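PDB 3L76: aspartokinase from Synechocystis, which probably catalyses the ATP-dependent phosphorylation of the beta-carboxyl group of aspartate, and binds lysine and threonine in its ACT-domain regulatory region. Local coordinates for residues A372-K377 / S413-V418; L337-Y340 / Q345-E348; I180-P185 / A583-F588; Q504-L509 / A519-N524. All blocks are in the same frame, centred on the assembly; numbering follows the deposited sequence.

Interaction 1: residues A372-K377 / S413-V418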
loop_
_atom_site.group_PDB
_atom_site.type_symbol
_atom_site.label_atom_id
_atom_site.label_comp_id
_atom_site.label_asym_id
_atom_site.label_seq_id
_atom_site.Cartn_x
_atom_site.Cartn_y
_atom_site.Cartn_z
ATOM N N ALA A 372 -16.367 23.804 -22.536
ATOM C CA ALA A 372 -17.117 24.614 -23.478
ATOM C C ALA A 372 -16.804 26.088 -23.252
ATOM O O ALA A 372 -16.581 26.861 -24.199
ATOM C CB ALA A 372 -18.609 24.332 -23.336
ATOM N N ALA A 373 -16.745 26.462 -21.980
ATOM C CA ALA A 373 -16.510 27.847 -21.596
ATOM C C ALA A 373 -15.163 28.342 -22.109
ATOM O O ALA A 373 -15.027 29.479 -22.574
ATOM C CB ALA A 373 -16.586 27.983 -20.094
ATOM N N LYS A 374 -14.157 27.484 -22.018
ATOM C CA LYS A 374 -12.833 27.848 -22.487
ATOM C C LYS A 374 -12.784 27.958 -24.012
ATOM O O LYS A 374 -12.092 28.808 -24.556
ATOM C CB LYS A 374 -11.793 26.856 -21.981
ATOM C CG LYS A 374 -10.390 27.189 -22.438
ATOM C CD LYS A 374 -9.411 26.165 -21.930
ATOM C CE LYS A 374 -7.999 26.440 -22.431
ATOM N NZ LYS A 374 -7.178 25.201 -22.336
ATOM N N MET A 375 -13.524 27.103 -24.704
ATOM C CA MET A 375 -13.670 27.277 -26.144
ATOM C C MET A 375 -14.213 28.665 -26.481
ATOM O O MET A 375 -13.604 29.416 -27.247
ATOM C CB MET A 375 -14.584 26.220 -26.735
ATOM C CG MET A 375 -14.647 26.285 -28.244
ATOM S SD MET A 375 -15.888 25.175 -28.913
ATOM C CE MET A 375 -15.498 25.328 -30.645
ATOM N N PHE A 376 -15.350 29.006 -25.887
ATOM C CA PHE A 376 -15.999 30.311 -26.111
ATOM C C PHE A 376 -15.114 31.500 -25.758
ATOM O O PHE A 376 -15.090 32.492 -26.483
ATOM C CB PHE A 376 -17.334 30.400 -25.350
ATOM C CG PHE A 376 -18.273 29.231 -25.616
ATOM C CD1 PHE A 376 -18.160 28.469 -26.784
ATOM C CD2 PHE A 376 -19.258 28.894 -24.702
ATOM C CE1 PHE A 376 -19.024 27.397 -27.031
ATOM C CE2 PHE A 376 -20.130 27.823 -24.928
ATOM C CZ PHE A 376 -20.023 27.075 -26.086
ATOM N N LYS A 377 -14.377 31.404 -24.656
ATOM C CA LYS A 377 -13.457 32.475 -24.263
ATOM C C LYS A 377 -12.333 32.647 -25.288
ATOM O O LYS A 377 -12.006 33.763 -25.683
ATOM C CB LYS A 377 -12.863 32.200 -22.879
ATOM C CG LYS A 377 -11.801 33.207 -22.437
ATOM C CD LYS A 377 -10.929 32.654 -21.296
ATOM C CE LYS A 377 -9.716 33.546 -21.007
ATOM N NZ LYS A 377 -10.102 34.919 -20.564
ATOM N N SER A 413 -6.226 25.830 -31.344
ATOM C CA SER A 413 -5.074 24.952 -31.439
ATOM C C SER A 413 -4.077 25.251 -30.301
ATOM O O SER A 413 -3.637 24.337 -29.596
ATOM C CB SER A 413 -4.431 25.108 -32.827
ATOM O OG SER A 413 -3.308 24.260 -32.956
ATOM N N ASN A 414 -3.762 26.532 -30.113
ATOM C CA ASN A 414 -2.890 27.004 -29.017
ATOM C C ASN A 414 -3.459 26.819 -27.625
ATOM O O ASN A 414 -2.778 26.341 -26.735
ATOM C CB ASN A 414 -2.573 28.492 -29.168
ATOM C CG ASN A 414 -1.285 28.748 -29.913
ATOM O OD1 ASN A 414 -0.686 27.838 -30.483
ATOM N ND2 ASN A 414 -0.848 30.001 -29.912
ATOM N N ALA A 415 -4.700 27.233 -27.419
ATOM C CA ALA A 415 -5.278 27.186 -26.084
ATOM C C ALA A 415 -5.421 25.771 -25.545
ATOM O O ALA A 415 -5.297 25.550 -24.357
ATOM C CB ALA A 415 -6.619 27.889 -26.039
ATOM N N PHE A 416 -5.690 24.812 -26.415
ATOM C CA PHE A 416 -5.858 23.438 -25.962
ATOM C C PHE A 416 -4.637 22.551 -26.259
ATOM O O PHE A 416 -4.673 21.344 -26.031
ATOM C CB PHE A 416 -7.107 22.827 -26.588
ATOM C CG PHE A 416 -8.382 23.413 -26.090
ATOM C CD1 PHE A 416 -9.067 24.380 -26.832
ATOM C CD2 PHE A 416 -8.911 22.994 -24.885
ATOM C CE1 PHE A 416 -10.253 24.914 -26.361
ATOM C CE2 PHE A 416 -10.099 23.534 -24.405
ATOM C CZ PHE A 416 -10.773 24.492 -25.143
ATOM N N GLY A 417 -3.575 23.149 -26.788
ATOM C CA GLY A 417 -2.359 22.417 -27.105
ATOM C C GLY A 417 -2.514 21.200 -27.999
ATOM O O GLY A 417 -1.825 20.201 -27.803
ATOM N N VAL A 418 -3.393 21.284 -28.995
ATOM C CA VAL A 418 -3.573 20.182 -29.944
ATOM C C VAL A 418 -3.413 20.647 -31.406
ATOM O O VAL A 418 -3.341 21.830 -31.683
ATOM C CB VAL A 418 -4.929 19.531 -29.740
ATOM C CG1 VAL A 418 -5.143 19.281 -28.263
ATOM C CG2 VAL A 418 -6.016 20.437 -30.276
#

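Interaction 2: residues L337-Y340 / Q345-E348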
loop_
_atom_site.group_PDB
_atom_site.type_symbol
_atom_site.label_atom_id
_atom_site.label_comp_id
_atom_site.label_asym_id
_atom_site.label_seq_id
_atom_site.Cartn_x
_atom_site.Cartn_y
_atom_site.Cartn_z
ATOM N N LEU A 337 -46.396 23.759 -44.322
ATOM C CA LEU A 337 -46.341 23.879 -42.860
ATOM C C LEU A 337 -47.118 25.098 -42.347
ATOM O O LEU A 337 -47.051 25.427 -41.166
ATOM C CB LEU A 337 -44.890 23.963 -42.380
ATOM C CG LEU A 337 -44.014 22.746 -42.049
ATOM C CD1 LEU A 337 -44.576 21.433 -42.547
ATOM C CD2 LEU A 337 -42.589 22.957 -42.556
ATOM N N ARG A 338 -47.852 25.763 -43.235
ATOM C CA ARG A 338 -48.530 27.019 -42.885
ATOM C C ARG A 338 -50.047 26.904 -42.643
ATOM O O ARG A 338 -50.656 25.872 -42.886
ATOM C CB ARG A 338 -48.261 28.090 -43.958
ATOM C CG ARG A 338 -46.790 28.288 -44.282
ATOM C CD ARG A 338 -46.594 29.482 -45.198
ATOM N NE ARG A 338 -45.183 29.749 -45.468
ATOM C CZ ARG A 338 -44.652 29.893 -46.683
ATOM N NH1 ARG A 338 -45.396 29.789 -47.785
ATOM N NH2 ARG A 338 -43.359 30.142 -46.800
ATOM N N SER A 339 -50.634 27.985 -42.145
ATOM C CA SER A 339 -52.081 28.133 -42.079
ATOM C C SER A 339 -52.664 27.865 -43.455
ATOM O O SER A 339 -53.267 26.832 -43.679
ATOM C CB SER A 339 -52.445 29.557 -41.663
ATOM O OG SER A 339 -51.838 29.879 -40.436
ATOM N N TYR A 340 -52.513 28.829 -44.360
ATOM C CA TYR A 340 -52.744 28.596 -45.783
ATOM C C TYR A 340 -51.401 28.733 -46.487
ATOM O O TYR A 340 -50.533 29.461 -46.007
ATOM C CB TYR A 340 -53.820 29.540 -46.378
ATOM C CG TYR A 340 -53.727 31.023 -46.022
ATOM C CD1 TYR A 340 -53.492 31.984 -47.013
ATOM C CD2 TYR A 340 -53.928 31.468 -44.716
ATOM C CE1 TYR A 340 -53.426 33.350 -46.711
ATOM C CE2 TYR A 340 -53.868 32.836 -44.395
ATOM C CZ TYR A 340 -53.618 33.771 -45.393
ATOM O OH TYR A 340 -53.577 35.119 -45.067
ATOM N N GLN A 345 -45.771 35.564 -42.362
ATOM C CA GLN A 345 -45.213 35.344 -41.019
ATOM C C GLN A 345 -45.088 33.884 -40.589
ATOM O O GLN A 345 -45.129 33.597 -39.397
ATOM C CB GLN A 345 -46.037 36.072 -39.957
ATOM C CG GLN A 345 -46.149 37.577 -40.133
ATOM C CD GLN A 345 -47.218 38.163 -39.233
ATOM O OE1 GLN A 345 -47.951 37.424 -38.581
ATOM N NE2 GLN A 345 -47.320 39.485 -39.199
ATOM N N GLU A 346 -44.939 32.975 -41.546
ATOM C CA GLU A 346 -44.873 31.551 -41.246
ATOM C C GLU A 346 -43.894 30.818 -42.144
ATOM O O GLU A 346 -43.909 30.993 -43.357
ATOM C CB GLU A 346 -46.247 30.907 -41.417
ATOM C CG GLU A 346 -47.303 31.534 -40.570
ATOM C CD GLU A 346 -48.654 30.872 -40.736
ATOM O OE1 GLU A 346 -49.658 31.534 -40.415
ATOM O OE2 GLU A 346 -48.719 29.709 -41.188
ATOM N N ALA A 347 -43.057 29.982 -41.543
ATOM C CA ALA A 347 -42.189 29.093 -42.301
ATOM C C ALA A 347 -41.489 29.789 -43.477
ATOM O O ALA A 347 -41.796 29.522 -44.632
ATOM C CB ALA A 347 -42.993 27.911 -42.791
ATOM N N GLU A 348 -40.552 30.677 -43.168
ATOM C CA GLU A 348 -39.814 31.460 -44.154
ATOM C C GLU A 348 -38.397 30.903 -44.220
ATOM O O GLU A 348 -37.847 30.484 -43.202
ATOM C CB GLU A 348 -39.821 32.935 -43.738
ATOM C CG GLU A 348 -38.681 33.790 -44.270
ATOM C CD GLU A 348 -38.487 35.067 -43.460
ATOM O OE1 GLU A 348 -37.654 35.905 -43.873
ATOM O OE2 GLU A 348 -39.160 35.221 -42.411
#

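Interaction 3: residues I180-P185 / A583-F588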
loop_
_atom_site.group_PDB
_atom_site.type_symbol
_atom_site.label_atom_id
_atom_site.label_comp_id
_atom_site.label_asym_id
_atom_site.label_seq_id
_atom_site.Cartn_x
_atom_site.Cartn_y
_atom_site.Cartn_z
ATOM N N ILE A 180 -21.073 -4.549 -24.912
ATOM C CA ILE A 180 -21.879 -3.344 -25.060
ATOM C C ILE A 180 -23.227 -3.666 -25.694
ATOM O O ILE A 180 -23.290 -4.320 -26.735
ATOM C CB ILE A 180 -21.173 -2.315 -25.934
ATOM C CG1 ILE A 180 -19.714 -2.175 -25.512
ATOM C CG2 ILE A 180 -21.891 -0.974 -25.864
ATOM C CD1 ILE A 180 -19.531 -1.686 -24.095
ATOM N N LEU A 181 -24.304 -3.206 -25.066
ATOM C CA LEU A 181 -25.641 -3.403 -25.622
ATOM C C LEU A 181 -26.075 -2.234 -26.511
ATOM O O LEU A 181 -25.489 -1.157 -26.455
ATOM C CB LEU A 181 -26.654 -3.635 -24.503
ATOM C CG LEU A 181 -26.313 -4.839 -23.616
ATOM C CD1 LEU A 181 -27.173 -4.899 -22.356
ATOM C CD2 LEU A 181 -26.438 -6.115 -24.410
ATOM N N THR A 182 -27.093 -2.464 -27.340
ATOM C CA THR A 182 -27.626 -1.442 -28.242
ATOM C C THR A 182 -28.330 -0.326 -27.488
ATOM O O THR A 182 -28.459 0.797 -27.989
ATOM C CB THR A 182 -28.616 -2.028 -29.254
ATOM O OG1 THR A 182 -29.538 -2.888 -28.574
ATOM C CG2 THR A 182 -27.880 -2.806 -30.326
ATOM N N THR A 183 -28.801 -0.642 -26.288
ATOM C CA THR A 183 -29.378 0.376 -25.426
ATOM C C THR A 183 -29.541 -0.145 -24.004
ATOM O O THR A 183 -29.071 -1.236 -23.678
ATOM C CB THR A 183 -30.722 0.897 -25.965
ATOM O OG1 THR A 183 -31.045 2.124 -25.313
ATOM C CG2 THR A 183 -31.828 -0.110 -25.720
ATOM N N ASP A 184 -30.188 0.655 -23.163
ATOM C CA ASP A 184 -30.404 0.307 -21.765
ATOM C C ASP A 184 -31.497 -0.738 -21.621
ATOM O O ASP A 184 -32.673 -0.434 -21.804
ATOM C CB ASP A 184 -30.780 1.554 -20.970
ATOM C CG ASP A 184 -31.138 1.245 -19.531
ATOM O OD1 ASP A 184 -31.651 2.146 -18.836
ATOM O OD2 ASP A 184 -30.910 0.105 -19.093
ATOM N N PRO A 185 -31.107 -1.970 -21.255
ATOM C CA PRO A 185 -31.997 -3.135 -21.145
ATOM C C PRO A 185 -33.156 -2.847 -20.208
ATOM O O PRO A 185 -34.262 -3.346 -20.408
ATOM C CB PRO A 185 -31.106 -4.203 -20.505
ATOM C CG PRO A 185 -29.730 -3.738 -20.694
ATOM C CD PRO A 185 -29.771 -2.250 -20.709
ATOM N N ALA A 583 -39.222 3.865 -29.399
ATOM C CA ALA A 583 -39.467 4.217 -30.793
ATOM C C ALA A 583 -38.179 4.247 -31.611
ATOM O O ALA A 583 -38.127 3.699 -32.714
ATOM C CB ALA A 583 -40.188 5.557 -30.884
ATOM N N ALA A 584 -37.149 4.898 -31.075
ATOM C CA ALA A 584 -35.843 4.954 -31.734
ATOM C C ALA A 584 -35.212 3.572 -31.911
ATOM O O ALA A 584 -34.635 3.276 -32.955
ATOM C CB ALA A 584 -34.885 5.878 -30.971
ATOM N N HIS A 585 -35.312 2.729 -30.888
ATOM C CA HIS A 585 -34.729 1.385 -30.942
ATOM C C HIS A 585 -35.429 0.517 -31.985
ATOM O O HIS A 585 -34.792 -0.295 -32.656
ATOM C CB HIS A 585 -34.777 0.707 -29.567
ATOM C CG HIS A 585 -33.799 -0.422 -29.403
ATOM N ND1 HIS A 585 -34.127 -1.739 -29.649
ATOM C CD2 HIS A 585 -32.502 -0.427 -29.005
ATOM C CE1 HIS A 585 -33.075 -2.504 -29.415
ATOM N NE2 HIS A 585 -32.077 -1.733 -29.025
ATOM N N SER A 586 -36.740 0.699 -32.117
ATOM C CA SER A 586 -37.515 -0.037 -33.110
ATOM C C SER A 586 -37.343 0.540 -34.508
ATOM O O SER A 586 -37.265 -0.196 -35.486
ATOM C CB SER A 586 -38.996 -0.050 -32.736
ATOM O OG SER A 586 -39.198 -0.689 -31.488
ATOM N N ALA A 587 -37.292 1.862 -34.598
ATOM C CA ALA A 587 -37.132 2.524 -35.888
ATOM C C ALA A 587 -35.901 2.020 -36.627
ATOM O O ALA A 587 -35.915 1.888 -37.843
ATOM C CB ALA A 587 -37.063 4.031 -35.710
ATOM N N PHE A 588 -34.836 1.724 -35.896
ATOM C CA PHE A 588 -33.594 1.334 -36.548
ATOM C C PHE A 588 -33.283 -0.164 -36.444
ATOM O O PHE A 588 -32.149 -0.591 -36.648
ATOM C CB PHE A 588 -32.440 2.215 -36.060
ATOM C CG PHE A 588 -32.587 3.673 -36.457
ATOM C CD1 PHE A 588 -32.319 4.084 -37.760
ATOM C CD2 PHE A 588 -33.001 4.625 -35.536
ATOM C CE1 PHE A 588 -32.455 5.415 -38.131
ATOM C CE2 PHE A 588 -33.146 5.958 -35.905
ATOM C CZ PHE A 588 -32.869 6.354 -37.202
#

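Interaction 4: residues Q504-L509 / A519-N524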
loop_
_atom_site.group_PDB
_atom_site.type_symbol
_atom_site.label_atom_id
_atom_site.label_comp_id
_atom_site.label_asym_id
_atom_site.label_seq_id
_atom_site.Cartn_x
_atom_site.Cartn_y
_atom_site.Cartn_z
ATOM N N GLN A 504 -28.851 26.357 -8.568
ATOM C CA GLN A 504 -27.616 27.123 -8.473
ATOM C C GLN A 504 -27.256 27.761 -9.815
ATOM O O GLN A 504 -26.813 28.904 -9.869
ATOM C CB GLN A 504 -26.474 26.266 -7.957
ATOM C CG GLN A 504 -25.253 27.076 -7.532
ATOM C CD GLN A 504 -24.012 26.216 -7.323
ATOM O OE1 GLN A 504 -24.057 24.991 -7.444
ATOM N NE2 GLN A 504 -22.898 26.861 -7.018
ATOM N N ALA A 505 -27.464 27.026 -10.900
ATOM C CA ALA A 505 -27.219 27.568 -12.227
ATOM C C ALA A 505 -28.051 28.823 -12.490
ATOM O O ALA A 505 -27.522 29.861 -12.885
ATOM C CB ALA A 505 -27.486 26.517 -13.284
ATOM N N GLU A 506 -29.357 28.722 -12.277
ATOM C CA GLU A 506 -30.246 29.866 -12.454
ATOM C C GLU A 506 -29.783 31.036 -11.594
ATOM O O GLU A 506 -29.697 32.178 -12.042
ATOM C CB GLU A 506 -31.670 29.471 -12.091
ATOM C CG GLU A 506 -32.660 30.605 -12.130
ATOM C CD GLU A 506 -34.077 30.155 -11.804
ATOM O OE1 GLU A 506 -35.022 30.687 -12.421
ATOM O OE2 GLU A 506 -34.247 29.272 -10.934
ATOM N N ALA A 507 -29.455 30.724 -10.352
ATOM C CA ALA A 507 -29.012 31.711 -9.386
ATOM C C ALA A 507 -27.725 32.410 -9.793
ATOM O O ALA A 507 -27.525 33.577 -9.470
ATOM C CB ALA A 507 -28.853 31.065 -8.024
ATOM N N ILE A 508 -26.838 31.690 -10.476
ATOM C CA ILE A 508 -25.579 32.264 -10.943
ATOM C C ILE A 508 -25.802 33.218 -12.127
ATOM O O ILE A 508 -25.217 34.290 -12.202
ATOM C CB ILE A 508 -24.591 31.162 -11.349
ATOM C CG1 ILE A 508 -24.272 30.276 -10.147
ATOM C CG2 ILE A 508 -23.313 31.758 -11.963
ATOM C CD1 ILE A 508 -23.645 28.952 -10.507
ATOM N N LEU A 509 -26.680 32.835 -13.040
ATOM C CA LEU A 509 -26.873 33.602 -14.265
ATOM C C LEU A 509 -27.766 34.848 -14.129
ATOM O O LEU A 509 -27.587 35.812 -14.876
ATOM C CB LEU A 509 -27.398 32.699 -15.392
ATOM C CG LEU A 509 -26.558 31.488 -15.809
ATOM C CD1 LEU A 509 -27.327 30.621 -16.783
ATOM C CD2 LEU A 509 -25.222 31.928 -16.394
ATOM N N ALA A 519 -33.623 40.189 -21.603
ATOM C CA ALA A 519 -33.016 38.911 -21.275
ATOM C C ALA A 519 -33.853 38.217 -20.205
ATOM O O ALA A 519 -34.622 38.850 -19.502
ATOM C CB ALA A 519 -31.581 39.098 -20.815
ATOM N N ALA A 520 -33.707 36.910 -20.083
ATOM C CA ALA A 520 -34.499 36.170 -19.118
ATOM C C ALA A 520 -33.957 34.766 -18.960
ATOM O O ALA A 520 -33.331 34.236 -19.877
ATOM C CB ALA A 520 -35.947 36.125 -19.558
ATOM N N ILE A 521 -34.203 34.168 -17.798
ATOM C CA ILE A 521 -33.785 32.797 -17.536
ATOM C C ILE A 521 -35.004 31.967 -17.226
ATOM O O ILE A 521 -35.783 32.316 -16.354
ATOM C CB ILE A 521 -32.800 32.698 -16.358
ATOM C CG1 ILE A 521 -31.486 33.374 -16.711
ATOM C CG2 ILE A 521 -32.530 31.234 -15.997
ATOM C CD1 ILE A 521 -30.501 33.306 -15.614
ATOM N N VAL A 522 -35.165 30.868 -17.950
ATOM C CA VAL A 522 -36.285 29.980 -17.731
ATOM C C VAL A 522 -35.804 28.539 -17.661
ATOM O O VAL A 522 -35.104 28.065 -18.549
ATOM C CB VAL A 522 -37.375 30.148 -18.818
ATOM C CG1 VAL A 522 -36.753 30.335 -20.201
ATOM C CG2 VAL A 522 -38.328 28.958 -18.800
ATOM N N VAL A 523 -36.172 27.848 -16.589
ATOM C CA VAL A 523 -35.815 26.447 -16.455
ATOM C C VAL A 523 -37.016 25.527 -16.620
ATOM O O VAL A 523 -38.123 25.859 -16.222
ATOM C CB VAL A 523 -35.050 26.161 -15.144
ATOM C CG1 VAL A 523 -35.002 27.393 -14.286
ATOM C CG2 VAL A 523 -35.645 24.985 -14.410
ATOM N N ASN A 524 -36.778 24.386 -17.258
ATOM C CA ASN A 524 -37.784 23.360 -17.470
ATOM C C ASN A 524 -37.172 22.018 -17.105
ATOM O O ASN A 524 -36.321 21.504 -17.822
ATOM C CB ASN A 524 -38.251 23.361 -18.925
ATOM C CG ASN A 524 -39.173 22.198 -19.255
ATOM O OD1 ASN A 524 -39.670 21.512 -18.370
ATOM N ND2 ASN A 524 -39.402 21.974 -20.538
#

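Interaction 1: residues A372-K377 / S413-V418
Lys374 lays its aliphatic chain across one face of the Phe416 ring and carries its ammonium on to the end of the neighbouring helix. CG anti to the backbone N (chi1 -180°) and an extended chain beyond it send the lysine out from helix 371-381; the lysine chain and the phenylalanine ring then run past one another, pointing opposite ways. The close packing lies on the ring: Lys374 CD is 3.7 Å from Phe416 CE2, and Met375 N approaches from the edge, in the plane of the ring, 3.8 Å from Phe416 CZ. Behind this, Met375 CB adds a looser apolar touch, 4.5 Å from the same CZ, while the rest of the methionine side chain turns to Val396 and Cys398.

The polar side is more open, since Lys374 and Ala415 are both partly exposed. Here Lys374 NZ hydrogen-bonds to Ala415 O at 2.8 Å, from above the carbonyl plane (48° out of it). NZ also makes an off-centre cation-pi contact, 4.3 Å from the Phe416 ring centroid. The accepting carbonyl belongs to the last turn of helix 405-415, which Gly417 closes in a Schellman motif; the ammonium sits at this C-terminal end, where it would probably offset the partial negative charge of the helix end.

Both helices belong to the ACT domain spanning about 358-416. Near the start of helix 371-381, Ala372 N hydrogen-bonds a bound lysine. Further along, Met375 and Phe376 pack on Val396 and Cys398 of strand 395-401, and Ala373 meets helix 458-468.

Interaction 2: residues L337-Y340 / Q345-E348
Arg338 and Glu346 bring their CA atoms to 6.0 Å, and Leu337 and Ala347 theirs to 6.7 Å, as the irregular chain that follows helix 323-333 doubles back before strand 348-361. Neither segment bonds to the other backbone to backbone; side chains make the join. Ala347 has positive phi (45°) and, with Glu348, faces Leu276 on strand 271-279, a G1 beta bulge at the point where the chain enters its antiparallel pairing in this ACT-domain region.

The guanidinium of Arg338 reads the carbonyls leading into that bulge. NE donates to Glu346 O at 2.8 Å, from above the carbonyl plane, and NH2 to Ala347 O at 2.7 Å, so two neighbouring peptide oxygens fix the rotation of the group; NH1 turns to Pro341 O in the intervening loop. The bonds are bent (145° at NE), and both oxygens sit somewhat out of the guanidinium plane. Leu337 and Ala347 supply an apolar touch beside strand 271-279, where Leu275 meets both.

Opposite charges are present, but they do not pair: Arg338 NE stays 5.6 Å from Glu346 OE2. The extended glutamate instead runs across Arg338, at a slant, to Ser339, where both carboxylate oxygens use syn lone pairs, OE2 accepting Ser339 N at 2.7 Å and OE1 accepting Ser339 OG at 2.7 Å.

Interaction 3: residues I180-P185 / A583-F588
His585 points its imidazole edge at Thr182: OG1 of Thr182 lies in the plane of the ring and hydrogen-bonds NE2 of His585 at 2.8 Å, while the two side chains cross at about a right angle. A chi1 of -159° turns CG away from the His585 N and carries the ring out from helix 577-587 to the loop of residues 180-185. The same Thr182 OG1 is also bonded to Gln192 N, so two nitrogens hold this buried hydroxyl.

Thr183 meets the same ring obliquely and through carbon alone. Its CG2 lies 3.4 Å from CD2 of His585 and 3.7 Å from NE2 of His585, and its CB is 3.8 Å from that CD2. The hydroxyl of Thr183 is turned to a different partner, the backbone oxygen of Val438. Val188 lies beside both Thr183 and His585, and Leu590 and Val438 also pack on the histidine. Putting an alanine at His585 would remove the whole ring, which is likely to leave Thr182 OG1 without its partner on the helix and to open a gap beside the methyl of Thr183.

All three touching residues are buried although 398 positions separate the segments. The contact is thus an interdomain one, a histidine of the last ACT-domain helix set into a loop of the amino acid kinase domain, with strand 437-453 lying alongside both.

Interaction 4: residues Q504-L509 / A519-N524
Leu509 N is held by two carbonyls of its own helix, donating to Ala505 O at 3.1 Å and, weakly, to Glu506 O at 3.2 Å; these bonds belong to the turn that directs Leu509 at the strand. No hydrogen bond crosses to segment 519-524, and the contact rests on van der Waals packing, largely between carbons. Ile521 buries the largest share: its CG2 branch meets Glu506 CG at 3.9 Å, and its CD1 reaches the backbone, 3.8 Å from Glu506 O.

Helix 504-509 and strand 520-524 run antiparallel, at 176° with axes 9.4 Å apart, as expected of a helix laid on the face of an ACT-domain sheet and followed by the next strand. Ile447 of strand 437-453 touches Ala505, Ile521 and Val523, and Leu462 of the companion helix packs on Leu509.

Glu506 extends from the helix, with CG anti to the backbone N (chi1 175°), crossing Val523 at about a right angle. Val523 CG1 sits 3.8 Å from Glu506 CD and 3.8 Å from Glu506 OE1. With an alanine in place of Glu506, Ile521 CG2 and Val523 CG1 would probably lose the aliphatic and carboxylate cover along this partly exposed side.

How the interactions relate
Interaction 3 is the buried one and the only contact of the four that ties the kinase domain to the ACT region; its loop along the chain encloses the other three. Those are partly buried and lie within the regulatory region: interaction 1 joins two helices, interaction 4 a helix to a strand, and interaction 2 two irregular pieces beside a strand. Interaction 2, near the periphery, is rich in side-chain hydrogen bonds to peptide groups and to a carboxylate; interaction 3 centres on one threonine-histidine bond; interaction 1 mixes cation and ring; interaction 4 has no polar bond across it and is mostly van der Waals. None touches another: interactions 1 and 4 come nearest, their closest atoms about 10 Å apart.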